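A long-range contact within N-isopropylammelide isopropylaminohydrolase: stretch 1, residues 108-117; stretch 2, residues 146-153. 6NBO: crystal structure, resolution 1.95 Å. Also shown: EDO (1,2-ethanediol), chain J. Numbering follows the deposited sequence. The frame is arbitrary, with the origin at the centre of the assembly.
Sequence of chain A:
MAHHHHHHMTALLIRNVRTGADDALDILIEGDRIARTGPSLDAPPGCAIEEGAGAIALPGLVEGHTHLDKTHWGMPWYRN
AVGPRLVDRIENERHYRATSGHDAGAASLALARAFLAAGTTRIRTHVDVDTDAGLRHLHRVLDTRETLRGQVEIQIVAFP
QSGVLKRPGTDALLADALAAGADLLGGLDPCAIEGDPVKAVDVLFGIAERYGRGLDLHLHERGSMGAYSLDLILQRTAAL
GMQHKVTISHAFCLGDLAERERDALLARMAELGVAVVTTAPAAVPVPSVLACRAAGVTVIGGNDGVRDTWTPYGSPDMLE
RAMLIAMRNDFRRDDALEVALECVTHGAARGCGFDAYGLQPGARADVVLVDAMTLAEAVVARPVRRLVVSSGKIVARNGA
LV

Stretch 1 108-117: SLALARAFLA
Stretch 2, residues 146-153: ETLRGQVE

How do the two backbones lie? Residues 108-117 are all helix, near phi -62 and psi -41, tied by bonds such as Leu116 N to Ala112 O at 2.9 Å. The other stretch ends a helix at Thr147; Leu148 (-99/16) leaves it, Arg149 (-60/135) and Gly150 (80/1) turn the chain, and Gln151 (-124/-47) leads to an extended Val152 (-134/127). Leu148 O accepts from Gln151 N (2.9 Å) and Val152 N (3.0 Å). The register runs from Leu109 CA to Thr147 CA, 8.2 Å, to Leu116 CA to Val152 CA, 6.9 Å.

Which bump fills which hollow? Leu148 (m, t) is the main knob, covered more than any other residue here. Leu148 CD1 meets Ala112 CB at 3.5 Å. Leu109 (t, p) starts sideways, yet Leu109 CD1 reaches Leu148 CG at 3.8 Å and Thr147 CG2 at 4.0 Å. Arg113 NE lies 3.8 Å from Leu148 CD2, so the leucine sits among three helix residues.

How does Leu116 fit the turn? Also t, p, it points toward the loop, with Leu116 CD1 3.5 Å from Gln151 O and Leu116 CD2 4.1 Å from Gln151 CB. Leu116 CB packs on Val152 CG2 (chi1 t) at 3.9 Å.

What joins the polar edge, where no direct hydrogen bond crosses? Arg113 (m, t, t) extends until Arg113 NH2 is 3.7 Å from Thr147 CG2 (chi1 m). One water accepts from Arg113 NE (2.9 Å) and donates to Gln151 OE1 (2.9 Å). A second accepts from Arg113 NH2 (3.0 Å) and donates to Thr147 O (3.2 Å) and Gln151 OE1 (2.7 Å). Gln151 is m, t, with chi3 -39°. These waters bridge the gap that the side chains leave.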

# COMPACT_ATOMS: atom_id res chain seq x y z
N SER A 108 -14.25 -0.84 -6.45
CA SER A 108 -12.94 -0.22 -6.28
C SER A 108 -13.06 1.29 -6.13
O SER A 108 -12.32 1.90 -5.36
CB SER A 108 -12.02 -0.56 -7.46
OG SER A 108 -12.53 -0.11 -8.70
N LEU A 109 -13.99 1.90 -6.87
CA LEU A 109 -14.15 3.35 -6.78
C LEU A 109 -14.67 3.75 -5.40
O LEU A 109 -14.11 4.64 -4.76
CB LEU A 109 -15.09 3.85 -7.87
CG LEU A 109 -15.34 5.36 -7.92
CD1 LEU A 109 -14.02 6.14 -8.00
CD2 LEU A 109 -16.21 5.69 -9.11
N ALA A 110 -15.71 3.07 -4.92
CA ALA A 110 -16.24 3.34 -3.59
C ALA A 110 -15.17 3.17 -2.52
O ALA A 110 -15.02 4.02 -1.63
CB ALA A 110 -17.44 2.43 -3.31
N LEU A 111 -14.40 2.07 -2.57
CA LEU A 111 -13.38 1.86 -1.54
C LEU A 111 -12.25 2.88 -1.65
O LEU A 111 -11.78 3.41 -0.64
CB LEU A 111 -12.83 0.43 -1.61
CG LEU A 111 -11.69 0.12 -0.63
CD1 LEU A 111 -12.05 0.49 0.81
CD2 LEU A 111 -11.24 -1.36 -0.72
N ALA A 112 -11.78 3.16 -2.87
CA ALA A 112 -10.73 4.17 -3.02
C ALA A 112 -11.21 5.54 -2.55
O ALA A 112 -10.44 6.31 -1.96
CB ALA A 112 -10.25 4.24 -4.47
N ARG A 113 -12.48 5.85 -2.79
CA ARG A 113 -13.01 7.11 -2.28
C ARG A 113 -13.09 7.11 -0.76
O ARG A 113 -12.86 8.15 -0.12
CB ARG A 113 -14.37 7.40 -2.92
CG ARG A 113 -14.20 8.07 -4.29
CD ARG A 113 -15.51 8.38 -4.98
NE ARG A 113 -15.28 9.29 -6.10
CZ ARG A 113 -16.07 9.39 -7.16
NH1 ARG A 113 -17.15 8.64 -7.25
NH2 ARG A 113 -15.77 10.25 -8.12
N ALA A 114 -13.39 5.96 -0.15
CA ALA A 114 -13.36 5.87 1.31
C ALA A 114 -11.93 6.03 1.84
O ALA A 114 -11.72 6.65 2.89
CB ALA A 114 -13.95 4.54 1.78
N PHE A 115 -10.96 5.44 1.15
CA PHE A 115 -9.56 5.70 1.49
C PHE A 115 -9.27 7.20 1.49
O PHE A 115 -8.73 7.75 2.46
CB PHE A 115 -8.65 4.97 0.50
CG PHE A 115 -8.28 3.55 0.92
CD1 PHE A 115 -7.40 3.33 1.98
CD2 PHE A 115 -8.78 2.45 0.23
CE1 PHE A 115 -7.03 2.04 2.35
CE2 PHE A 115 -8.41 1.14 0.60
CZ PHE A 115 -7.55 0.94 1.66
N LEU A 116 -9.64 7.88 0.40
CA LEU A 116 -9.41 9.32 0.30
C LEU A 116 -10.07 10.08 1.45
O LEU A 116 -9.44 10.94 2.08
CB LEU A 116 -9.92 9.84 -1.05
CG LEU A 116 -9.64 11.32 -1.34
CD1 LEU A 116 -8.12 11.63 -1.29
CD2 LEU A 116 -10.22 11.71 -2.68
N ALA A 117 -11.34 9.76 1.75
CA ALA A 117 -12.03 10.48 2.82
C ALA A 117 -11.35 10.29 4.17
O ALA A 117 -11.44 11.16 5.05
CB ALA A 117 -13.49 10.01 2.90
N GLU A 146 -8.56 6.44 -13.46
CA GLU A 146 -8.78 7.64 -14.27
C GLU A 146 -9.79 8.58 -13.62
O GLU A 146 -9.59 9.81 -13.63
CB GLU A 146 -9.24 7.24 -15.67
CG GLU A 146 -9.43 8.43 -16.60
CD GLU A 146 -8.14 9.22 -16.83
OE1 GLU A 146 -7.04 8.62 -16.73
OE2 GLU A 146 -8.22 10.44 -17.10
N THR A 147 -10.88 8.04 -13.06
CA THR A 147 -11.85 8.88 -12.36
C THR A 147 -11.22 9.66 -11.22
O THR A 147 -11.60 10.81 -10.95
CB THR A 147 -13.01 8.02 -11.84
OG1 THR A 147 -13.73 7.48 -12.96
CG2 THR A 147 -13.98 8.84 -10.98
N LEU A 148 -10.24 9.06 -10.53
CA LEU A 148 -9.60 9.66 -9.37
C LEU A 148 -8.27 10.34 -9.69
O LEU A 148 -7.51 10.63 -8.77
CB LEU A 148 -9.41 8.60 -8.28
CG LEU A 148 -10.71 7.98 -7.76
CD1 LEU A 148 -10.38 6.90 -6.75
CD2 LEU A 148 -11.59 9.07 -7.12
N ARG A 149 -7.99 10.62 -10.97
CA ARG A 149 -6.74 11.30 -11.31
C ARG A 149 -6.69 12.67 -10.64
O ARG A 149 -7.68 13.41 -10.64
CB ARG A 149 -6.61 11.45 -12.83
N GLY A 150 -5.55 13.00 -10.05
CA GLY A 150 -5.41 14.23 -9.30
C GLY A 150 -5.97 14.18 -7.89
O GLY A 150 -5.91 15.20 -7.19
N GLN A 151 -6.51 13.04 -7.46
CA GLN A 151 -7.13 12.86 -6.15
C GLN A 151 -6.51 11.71 -5.37
O GLN A 151 -6.24 11.86 -4.18
CB GLN A 151 -8.63 12.60 -6.30
CG GLN A 151 -9.36 13.79 -6.91
CD GLN A 151 -10.86 13.62 -6.90
OE1 GLN A 151 -11.37 12.54 -7.15
NE2 GLN A 151 -11.58 14.71 -6.65
N VAL A 152 -6.32 10.57 -6.01
CA VAL A 152 -5.63 9.42 -5.43
C VAL A 152 -4.67 8.91 -6.49
O VAL A 152 -5.09 8.62 -7.62
CB VAL A 152 -6.59 8.29 -5.02
CG1 VAL A 152 -5.82 7.14 -4.34
CG2 VAL A 152 -7.72 8.82 -4.13
N GLU A 153 -3.40 8.78 -6.14
CA GLU A 153 -2.44 8.12 -7.02
C GLU A 153 -2.47 6.62 -6.75
O GLU A 153 -2.35 6.18 -5.60
CB GLU A 153 -1.04 8.68 -6.81
CG GLU A 153 -0.02 8.00 -7.69
CD GLU A 153 1.40 8.45 -7.40
OE1 GLU A 153 1.61 9.29 -6.49
OE2 GLU A 153 2.31 7.97 -8.09
C1 EDO J . -2.30 11.06 -9.46
O1 EDO J . -3.71 10.93 -9.62
C2 EDO J . -1.98 12.34 -8.69
O2 EDO J . -2.97 12.49 -7.66
O HOH W 1 -13.38 11.35 -5.47
O HOH W 2 -13.51 12.06 -8.73